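Non-reducing end beta-L-arabinofuranosidase (Bacteroides thetaiotaomicron, PDB 5MQO) is a family GH127 glycoside hydrolase of a gut bacterium and probably cleaves a glycosidic bond, apparently that of aceric acid, in plant pectin. Local coordinates at residues D280-I285 with V298-L303; D289-M294 with L323-N328; V331-Y336 with G368-L373. All blocks are in the same frame, centred on the assembly; numbering follows the deposited sequence.

Contact 1. Residues D280-I285 with V298-L303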
loop_
_atom_site.group_PDB
_atom_site.type_symbol
_atom_site.label_atom_id
_atom_site.label_comp_id
_atom_site.label_asym_id
_atom_site.label_seq_id
_atom_site.Cartn_x
_atom_site.Cartn_y
_atom_site.Cartn_z
ATOM N N ASP A 280 6.732 -21.217 2.450
ATOM C CA ASP A 280 6.370 -20.457 1.274
ATOM C C ASP A 280 4.887 -20.152 1.215
ATOM O O ASP A 280 4.524 -19.051 0.831
ATOM C CB ASP A 280 6.824 -21.208 0.021
ATOM C CG ASP A 280 6.913 -20.328 -1.178
ATOM O OD1 ASP A 280 7.396 -19.157 -1.096
ATOM O OD2 ASP A 280 6.538 -20.831 -2.241
ATOM N N ASN A 281 4.038 -21.094 1.640
ATOM C CA ASN A 281 2.598 -20.813 1.840
ATOM C C ASN A 281 2.196 -20.537 3.313
ATOM O O ASN A 281 1.012 -20.680 3.671
ATOM C CB ASN A 281 1.728 -21.916 1.224
ATOM C CG ASN A 281 0.242 -21.545 1.204
ATOM O OD1 ASN A 281 -0.148 -20.410 0.858
ATOM N ND2 ASN A 281 -0.605 -22.504 1.617
ATOM N N GLN A 282 3.153 -20.085 4.137
ATOM C CA GLN A 282 2.945 -19.803 5.567
ATOM C C GLN A 282 2.070 -20.878 6.264
ATOM O O GLN A 282 1.184 -20.536 7.064
ATOM C CB GLN A 282 2.304 -18.421 5.767
ATOM C CG GLN A 282 2.994 -17.242 5.113
ATOM C CD GLN A 282 2.961 -17.240 3.589
ATOM O OE1 GLN A 282 1.932 -17.522 2.971
ATOM N NE2 GLN A 282 4.107 -16.935 2.972
ATOM N N ASP A 283 2.281 -22.161 5.940
ATOM C CA ASP A 283 1.439 -23.222 6.496
ATOM C C ASP A 283 2.202 -24.503 6.865
ATOM O O ASP A 283 1.597 -25.582 6.879
ATOM C CB ASP A 283 0.173 -23.487 5.601
ATOM C CG ASP A 283 0.450 -24.295 4.298
ATOM O OD1 ASP A 283 1.626 -24.543 3.932
ATOM O OD2 ASP A 283 -0.547 -24.679 3.614
ATOM N N ARG A 284 3.507 -24.383 7.166
ATOM C CA ARG A 284 4.307 -25.509 7.677
ATOM C C ARG A 284 3.840 -25.826 9.096
ATOM O O ARG A 284 3.671 -26.994 9.459
ATOM C CB ARG A 284 5.823 -25.215 7.688
ATOM C CG ARG A 284 6.695 -26.449 7.941
ATOM C CD ARG A 284 8.003 -26.168 8.681
ATOM N NE ARG A 284 9.039 -25.542 7.841
ATOM C CZ ARG A 284 10.041 -26.174 7.209
ATOM N NH1 ARG A 284 10.177 -27.479 7.280
ATOM N NH2 ARG A 284 10.929 -25.487 6.481
ATOM N N ILE A 285 3.612 -24.767 9.863
ATOM C CA ILE A 285 3.178 -24.825 11.262
ATOM C C ILE A 285 1.881 -24.031 11.408
ATOM O O ILE A 285 1.578 -23.190 10.569
ATOM C CB ILE A 285 4.292 -24.287 12.209
ATOM C CG1 ILE A 285 4.446 -22.738 12.119
ATOM C CG2 ILE A 285 5.614 -24.996 11.899
ATOM C CD1 ILE A 285 5.691 -22.161 12.769
ATOM N N VAL A 298 3.256 -11.789 -0.812
ATOM C CA VAL A 298 1.852 -11.478 -1.098
ATOM C C VAL A 298 0.966 -12.369 -0.210
ATOM O O VAL A 298 0.127 -11.869 0.541
ATOM C CB VAL A 298 1.459 -11.692 -2.603
ATOM C CG1 VAL A 298 0.046 -11.170 -2.857
ATOM C CG2 VAL A 298 2.410 -11.002 -3.559
ATOM N N ARG A 299 1.173 -13.683 -0.297
ATOM C CA ARG A 299 0.430 -14.638 0.512
ATOM C C ARG A 299 0.576 -14.303 1.998
ATOM O O ARG A 299 -0.411 -14.269 2.722
ATOM C CB ARG A 299 0.880 -16.069 0.211
ATOM C CG ARG A 299 0.546 -16.585 -1.202
ATOM C CD ARG A 299 0.686 -18.099 -1.357
ATOM N NE ARG A 299 1.564 -18.510 -2.468
ATOM C CZ ARG A 299 2.001 -19.773 -2.705
ATOM N NH1 ARG A 299 1.641 -20.826 -1.947
ATOM N NH2 ARG A 299 2.805 -20.001 -3.739
ATOM N N ALA A 300 1.801 -14.010 2.423
ATOM C CA ALA A 300 2.103 -13.624 3.799
ATOM C C ALA A 300 1.296 -12.413 4.260
ATOM O O ALA A 300 0.588 -12.424 5.267
ATOM C CB ALA A 300 3.575 -13.291 3.907
ATOM N N ASN A 301 1.452 -11.341 3.517
ATOM C CA ASN A 301 0.929 -10.086 3.944
ATOM C C ASN A 301 -0.598 -10.106 3.887
ATOM O O ASN A 301 -1.221 -9.631 4.829
ATOM C CB ASN A 301 1.517 -8.962 3.121
ATOM C CG ASN A 301 2.955 -8.648 3.482
ATOM O OD1 ASN A 301 3.496 -9.115 4.487
ATOM N ND2 ASN A 301 3.582 -7.812 2.659
ATOM N N TYR A 302 -1.192 -10.688 2.836
ATOM C CA TYR A 302 -2.660 -10.834 2.764
ATOM C C TYR A 302 -3.209 -11.706 3.897
ATOM O O TYR A 302 -4.253 -11.390 4.445
ATOM C CB TYR A 302 -3.143 -11.322 1.376
ATOM C CG TYR A 302 -3.235 -10.211 0.343
ATOM C CD1 TYR A 302 -4.372 -9.445 0.230
ATOM C CD2 TYR A 302 -2.177 -9.896 -0.469
ATOM C CE1 TYR A 302 -4.466 -8.403 -0.692
ATOM C CE2 TYR A 302 -2.257 -8.868 -1.390
ATOM C CZ TYR A 302 -3.406 -8.122 -1.505
ATOM O OH TYR A 302 -3.485 -7.095 -2.424
ATOM N N LEU A 303 -2.480 -12.769 4.263
ATOM C CA LEU A 303 -2.797 -13.563 5.476
ATOM C C LEU A 303 -2.827 -12.674 6.676
ATOM O O LEU A 303 -3.815 -12.665 7.384
ATOM C CB LEU A 303 -1.784 -14.684 5.755
ATOM C CG LEU A 303 -1.787 -15.393 7.132
ATOM C CD1 LEU A 303 -3.079 -16.117 7.402
ATOM C CD2 LEU A 303 -0.663 -16.400 7.242
#
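Asn281 OD1 is met twice by the side chain of Arg299. Arg299 NH1 gives Asn281 OD1 a weak hydrogen bond, long at 3.4 Å yet almost straight (172°), and Arg299 CD lies 3.3 Å from that OD1. The two side chains cross at about a right angle, with amide and guanidinium planes 48° apart, and the Asn281 amide sits at the edge of the guanidinium. The other end of that amide is used within the loop, where ND2 makes a weak bond to Asp283 OD2. Asp280 approaches Arg299 differently: its carbonyl oxygen lies over one guanidinium face, offset toward the rim, while Asp280 OD2 stands 4.1 Å from Arg299 NH2 and well out of the plane, so that the attraction is one of charge alone. OD1 of this carboxylate is taken by the backbone N of His364. Gln282 reaches the helix itself. A bend at chi2 (67°) turns its CD out of line with the chain. Gln282 OE1 lies 3.3 Å from Arg299 CB, and Gln282 NE2 rests 3.8 Å from Ala300 CB. Further back, Gln282 CB touches Leu303 CD2 at 3.9 Å. Arg271 NH1 donates to the carbonyl oxygen of Asn281. The loop thus packs on helix 297-314, within the GH127 catalytic domain, an (alpha/alpha)6 barrel in this family.

Contact 2. Residues D289-M294 with L323-N328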
loop_
_atom_site.group_PDB
_atom_site.type_symbol
_atom_site.label_atom_id
_atom_site.label_comp_id
_atom_site.label_asym_id
_atom_site.label_seq_id
_atom_site.Cartn_x
_atom_site.Cartn_y
_atom_site.Cartn_z
ATOM N N ASP A 289 1.576 -20.478 16.168
ATOM C CA ASP A 289 3.015 -20.699 16.419
ATOM C C ASP A 289 3.916 -19.752 15.642
ATOM O O ASP A 289 5.094 -19.716 15.907
ATOM C CB ASP A 289 3.422 -22.152 16.096
ATOM C CG ASP A 289 2.644 -23.180 16.915
ATOM O OD1 ASP A 289 2.652 -23.087 18.163
ATOM O OD2 ASP A 289 2.021 -24.083 16.310
ATOM N N GLN A 290 3.373 -18.998 14.691
ATOM C CA GLN A 290 4.151 -18.099 13.839
ATOM C C GLN A 290 4.338 -16.771 14.499
ATOM O O GLN A 290 3.350 -16.081 14.758
ATOM C CB GLN A 290 3.441 -17.857 12.512
ATOM C CG GLN A 290 3.390 -19.080 11.609
ATOM C CD GLN A 290 2.610 -18.828 10.324
ATOM O OE1 GLN A 290 2.709 -17.762 9.696
ATOM N NE2 GLN A 290 1.853 -19.831 9.912
ATOM N N TYR A 291 5.587 -16.393 14.768
ATOM C CA TYR A 291 5.907 -15.073 15.342
ATOM C C TYR A 291 6.878 -14.268 14.447
ATOM O O TYR A 291 7.474 -13.272 14.893
ATOM C CB TYR A 291 6.492 -15.235 16.758
ATOM C CG TYR A 291 5.543 -15.812 17.756
ATOM C CD1 TYR A 291 4.675 -14.974 18.495
ATOM C CD2 TYR A 291 5.484 -17.198 17.985
ATOM C CE1 TYR A 291 3.789 -15.490 19.444
ATOM C CE2 TYR A 291 4.577 -17.742 18.924
ATOM C CZ TYR A 291 3.734 -16.881 19.655
ATOM O OH TYR A 291 2.851 -17.371 20.594
ATOM N N ARG A 292 7.015 -14.697 13.188
ATOM C CA ARG A 292 7.899 -14.072 12.227
ATOM C C ARG A 292 7.262 -14.109 10.807
ATOM O O ARG A 292 6.392 -14.953 10.510
ATOM C CB ARG A 292 9.264 -14.778 12.306
ATOM C CG ARG A 292 10.041 -14.499 13.602
ATOM C CD ARG A 292 11.389 -15.224 13.660
ATOM N NE ARG A 292 12.383 -14.661 14.611
ATOM C CZ ARG A 292 13.658 -15.090 14.747
ATOM N NH1 ARG A 292 14.128 -16.106 14.011
ATOM N NH2 ARG A 292 14.489 -14.498 15.619
ATOM N N ALA A 293 7.669 -13.176 9.945
ATOM C CA ALA A 293 7.264 -13.174 8.527
ATOM C C ALA A 293 7.963 -14.294 7.810
ATOM O O ALA A 293 9.105 -14.577 8.129
ATOM C CB ALA A 293 7.615 -11.856 7.864
ATOM N N MET A 294 7.332 -14.882 6.793
ATOM C CA MET A 294 7.804 -16.156 6.290
ATOM C C MET A 294 8.159 -16.347 4.822
ATOM O O MET A 294 9.350 -16.621 4.493
ATOM C CB MET A 294 6.785 -17.197 6.664
ATOM C CG MET A 294 7.391 -18.570 6.816
ATOM S SD MET A 294 6.478 -19.452 8.056
ATOM C CE MET A 294 7.223 -18.928 9.613
ATOM N N LEU A 323 0.387 -11.200 15.554
ATOM C CA LEU A 323 0.409 -10.122 14.553
ATOM C C LEU A 323 1.407 -9.054 14.913
ATOM O O LEU A 323 2.065 -8.530 14.012
ATOM C CB LEU A 323 -0.969 -9.510 14.322
ATOM C CG LEU A 323 -2.006 -10.404 13.619
ATOM C CD1 LEU A 323 -3.385 -9.736 13.650
ATOM C CD2 LEU A 323 -1.592 -10.763 12.194
ATOM N N THR A 324 1.578 -8.759 16.209
ATOM C CA THR A 324 2.580 -7.737 16.627
ATOM C C THR A 324 4.048 -8.182 16.541
ATOM O O THR A 324 4.852 -7.370 16.217
ATOM C CB THR A 324 2.269 -7.059 17.992
ATOM O OG1 THR A 324 2.139 -8.029 19.021
ATOM C CG2 THR A 324 0.982 -6.354 17.932
ATOM N N SER A 325 4.420 -9.430 16.759
ATOM C CA SER A 325 5.831 -9.790 16.475
ATOM C C SER A 325 6.102 -9.982 14.977
ATOM O O SER A 325 7.224 -9.780 14.533
ATOM C CB SER A 325 6.400 -10.958 17.328
ATOM O OG SER A 325 5.464 -11.990 17.416
ATOM N N ILE A 326 5.085 -10.365 14.212
ATOM C CA ILE A 326 5.221 -10.479 12.752
ATOM C C ILE A 326 5.378 -9.062 12.156
ATOM O O ILE A 326 6.221 -8.842 11.280
ATOM C CB ILE A 326 4.020 -11.238 12.112
ATOM C CG1 ILE A 326 4.005 -12.667 12.595
ATOM C CG2 ILE A 326 4.117 -11.289 10.587
ATOM C CD1 ILE A 326 2.789 -13.455 12.149
ATOM N N TRP A 327 4.563 -8.118 12.620
ATOM C CA TRP A 327 4.636 -6.754 12.107
ATOM C C TRP A 327 6.027 -6.260 12.424
ATOM O O TRP A 327 6.742 -5.806 11.552
ATOM C CB TRP A 327 3.563 -5.841 12.726
ATOM C CG TRP A 327 3.699 -4.413 12.323
ATOM C CD1 TRP A 327 3.191 -3.827 11.209
ATOM C CD2 TRP A 327 4.397 -3.390 13.035
ATOM N NE1 TRP A 327 3.544 -2.489 11.168
ATOM C CE2 TRP A 327 4.288 -2.201 12.284
ATOM C CE3 TRP A 327 5.115 -3.360 14.241
ATOM C CZ2 TRP A 327 4.872 -0.978 12.713
ATOM C CZ3 TRP A 327 5.701 -2.140 14.664
ATOM C CH2 TRP A 327 5.572 -0.975 13.898
ATOM N N ASN A 328 6.405 -6.419 13.677
ATOM C CA ASN A 328 7.707 -6.045 14.154
ATOM C C ASN A 328 8.852 -6.629 13.325
ATOM O O ASN A 328 9.779 -5.922 12.994
ATOM C CB ASN A 328 7.847 -6.496 15.615
ATOM C CG ASN A 328 8.999 -5.829 16.318
ATOM O OD1 ASN A 328 10.136 -6.339 16.315
ATOM N ND2 ASN A 328 8.718 -4.654 16.914
#
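Two first torsions set this contact between Tyr291, Ser325 and Ile326. Ser325 holds OG between its backbone N and carbonyl carbon (chi1 43°), and Ile326 holds CG1 anti to its carbonyl carbon (chi1 -65°). The serine oxygen thereby meets Tyr291 at the ring edge, near the ring plane, with Ser325 OG 3.3 Å from Tyr291 CD1. Ser325 OG also lies 3.5 Å from Tyr291 O, a weak hydrogen bond at most, since Lys321 O competes for the same proton. Ile326 works through contact alone: CG1 packs 3.7 Å from Arg292 N, CD1 meets Gln290 O at 3.7 Å, and CG2 approaches Ala293 CB at 4.5 Å. An alanine at Ile326 would probably open a gap against the backbone of residues 290-293, leaving that loop without the contacts of CG1, CG2 and CD1. Polar groups of the same helix complete the join, Asn322 donating to Gln290 O and Asp329 accepting from Ala293 N, while the far end of the tyrosine is bonded through OH to Gln318. Tyr304 of helix 297-314 also packs on Ile326 and Ala293, which places the loop against two consecutive helices, 297-314 and 317-333, consistent with the helical-hairpin architecture of an alpha/alpha barrel.

Contact 3. Residues V331-Y336 with G368-L373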
loop_
_atom_site.group_PDB
_atom_site.type_symbol
_atom_site.label_atom_id
_atom_site.label_comp_id
_atom_site.label_asym_id
_atom_site.label_seq_id
_atom_site.Cartn_x
_atom_site.Cartn_y
_atom_site.Cartn_z
ATOM N N VAL A 331 9.024 -4.958 9.834
ATOM C CA VAL A 331 9.296 -3.536 9.754
ATOM C C VAL A 331 10.681 -3.209 10.262
ATOM O O VAL A 331 11.331 -2.296 9.758
ATOM C CB VAL A 331 8.197 -2.745 10.511
ATOM C CG1 VAL A 331 8.666 -1.377 10.989
ATOM C CG2 VAL A 331 6.973 -2.618 9.617
ATOM N N THR A 332 11.145 -3.925 11.267
ATOM C CA THR A 332 12.475 -3.639 11.789
ATOM C C THR A 332 13.576 -4.531 11.131
ATOM O O THR A 332 14.796 -4.305 11.335
ATOM C CB THR A 332 12.453 -3.770 13.319
ATOM O OG1 THR A 332 12.286 -5.136 13.677
ATOM C CG2 THR A 332 11.304 -2.921 13.913
ATOM N N ARG A 333 13.174 -5.551 10.367
ATOM C CA ARG A 333 14.152 -6.535 9.904
ATOM C C ARG A 333 14.059 -6.988 8.472
ATOM O O ARG A 333 15.057 -7.485 7.965
ATOM C CB ARG A 333 14.187 -7.766 10.827
ATOM C CG ARG A 333 14.182 -7.433 12.318
ATOM C CD ARG A 333 14.731 -8.567 13.168
ATOM N NE ARG A 333 14.035 -9.800 12.867
ATOM C CZ ARG A 333 14.408 -11.011 13.276
ATOM N NH1 ARG A 333 15.482 -11.166 14.050
ATOM N NH2 ARG A 333 13.692 -12.082 12.906
ATOM N N LYS A 334 12.907 -6.847 7.819
ATOM C CA LYS A 334 12.694 -7.464 6.511
ATOM C C LYS A 334 11.940 -6.609 5.487
ATOM O O LYS A 334 11.310 -7.151 4.576
ATOM C CB LYS A 334 11.944 -8.773 6.716
ATOM C CG LYS A 334 12.722 -9.795 7.493
ATOM C CD LYS A 334 11.981 -11.112 7.516
ATOM C CE LYS A 334 12.572 -12.056 8.554
ATOM N NZ LYS A 334 11.741 -13.289 8.594
ATOM N N MET A 335 11.993 -5.288 5.617
ATOM C CA MET A 335 11.213 -4.407 4.748
ATOM C C MET A 335 12.149 -3.431 4.122
ATOM O O MET A 335 12.992 -2.845 4.810
ATOM C CB MET A 335 10.194 -3.644 5.557
ATOM C CG MET A 335 9.374 -2.650 4.765
ATOM S SD MET A 335 8.126 -1.887 5.803
ATOM C CE MET A 335 9.131 -0.582 6.499
ATOM N N TYR A 336 11.989 -3.224 2.826
ATOM C CA TYR A 336 12.753 -2.177 2.163
ATOM C C TYR A 336 12.282 -0.776 2.623
ATOM O O TYR A 336 11.139 -0.601 3.055
ATOM C CB TYR A 336 12.678 -2.343 0.663
ATOM C CG TYR A 336 13.411 -3.542 0.206
ATOM C CD1 TYR A 336 12.797 -4.789 0.125
ATOM C CD2 TYR A 336 14.732 -3.444 -0.171
ATOM C CE1 TYR A 336 13.499 -5.916 -0.331
ATOM C CE2 TYR A 336 15.451 -4.546 -0.610
ATOM C CZ TYR A 336 14.841 -5.784 -0.701
ATOM O OH TYR A 336 15.581 -6.871 -1.148
ATOM N N GLY A 368 13.187 -12.901 3.047
ATOM C CA GLY A 368 14.522 -13.537 3.220
ATOM C C GLY A 368 14.894 -13.572 4.680
ATOM O O GLY A 368 13.993 -13.457 5.539
ATOM N N ARG A 369 16.194 -13.757 4.960
ATOM C CA ARG A 369 16.762 -13.685 6.315
ATOM C C ARG A 369 16.581 -12.286 6.871
ATOM O O ARG A 369 16.485 -11.335 6.098
ATOM C CB ARG A 369 18.274 -13.937 6.314
ATOM C CG ARG A 369 18.742 -15.375 6.015
ATOM C CD ARG A 369 20.264 -15.552 6.228
ATOM N NE ARG A 369 21.002 -14.332 5.864
ATOM C CZ ARG A 369 21.413 -14.032 4.640
ATOM N NH1 ARG A 369 21.226 -14.865 3.630
ATOM N NH2 ARG A 369 22.036 -12.895 4.417
ATOM N N PRO A 370 16.550 -12.139 8.204
ATOM C CA PRO A 370 16.571 -10.806 8.779
ATOM C C PRO A 370 17.733 -9.958 8.215
ATOM O O PRO A 370 18.833 -10.484 7.958
ATOM C CB PRO A 370 16.779 -11.064 10.287
ATOM C CG PRO A 370 16.470 -12.503 10.527
ATOM C CD PRO A 370 16.267 -13.175 9.211
ATOM N N TYR A 371 17.473 -8.669 8.002
ATOM C CA TYR A 371 18.414 -7.758 7.377
ATOM C C TYR A 371 18.988 -8.190 6.011
ATOM O O TYR A 371 20.049 -7.682 5.602
ATOM C CB TYR A 371 19.546 -7.443 8.354
ATOM C CG TYR A 371 19.041 -7.144 9.722
ATOM C CD1 TYR A 371 18.387 -5.933 10.006
ATOM C CD2 TYR A 371 19.155 -8.086 10.741
ATOM C CE1 TYR A 371 17.882 -5.673 11.283
ATOM C CE2 TYR A 371 18.684 -7.824 12.018
ATOM C CZ TYR A 371 18.037 -6.622 12.285
ATOM O OH TYR A 371 17.553 -6.415 13.551
ATOM N N GLN A 372 18.333 -9.097 5.294
ATOM C CA GLN A 372 18.800 -9.452 3.955
ATOM C C GLN A 372 18.018 -8.610 2.958
ATOM O O GLN A 372 16.899 -8.972 2.562
ATOM C CB GLN A 372 18.643 -10.949 3.675
ATOM C CG GLN A 372 19.006 -11.367 2.260
ATOM C CD GLN A 372 18.799 -12.842 2.005
ATOM O OE1 GLN A 372 18.007 -13.535 2.681
ATOM N NE2 GLN A 372 19.510 -13.344 1.012
ATOM N N LEU A 373 18.596 -7.475 2.572
ATOM C CA LEU A 373 17.875 -6.484 1.757
ATOM C C LEU A 373 18.589 -6.041 0.486
ATOM O O LEU A 373 18.782 -4.853 0.281
ATOM C CB LEU A 373 17.496 -5.282 2.631
ATOM C CG LEU A 373 16.592 -5.678 3.816
ATOM C CD1 LEU A 373 16.533 -4.563 4.857
ATOM C CD2 LEU A 373 15.195 -6.076 3.342
#
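Leu373 CD2 sits above the centre of the Tyr336 ring, 4.0 Å from the centroid and only 9° off the normal, a CH-pi contact. Pro370 CG lies 3.6 Å above the plane of the Arg333 guanidinium, toward its rim, the proline ring and arginine chain running side by side. The Tyr371 ring takes Arg333 CB over a face, again near the rim, and Tyr371 OH touches Arg333 CD at 3.6 Å; guanidinium and phenol planes are 75° apart. What brings Pro370 and Tyr371 to this surface is a type II beta turn, Arg369 to Gln372, closed by Gln372 N to Arg369 O at 3.0 Å. Proline occupies its second position and Tyr371, with positive phi, its third. The turn is braced from within by Arg369 N, which donates to Gln372 OE1 at 2.9 Å. Across the contact, Tyr371 N donates to Arg333 O at 2.7 Å (152°), binding the turn to the end region of helix 317-333. Lys334 runs beside Pro370 in an extended chain, Lys334 CE lying 3.6 Å from Gly368 O, and its NZ forms a salt bridge with Asp329, which also pairs with Arg333 NE. Tyr336 OH is bonded to Pro374 O. Tyr371 also stacks on His587.

How the contacts relate
Burial and chemistry change together across the three contacts. Contact 1 is buried, contact 2 partly so, and contact 3 lies at the surface. Contacts 1 and 2 draw on one loop, before helix 297-314, but press it on successive helices; they meet where Gln290 NE2 probably bonds to Gln282 O. Contacts 2 and 3 share helix 317-333, and there Lys334 NZ bonds weakly to Ala293 O while the guanidinium groups of Arg292 and Arg333 come close despite like charge. Weak polar bonding around one arginine marks contact 1, an aliphatic side chain against backbone contact 2, and aliphatic carbons over flat groups, with a firm backbone bond, contact 3.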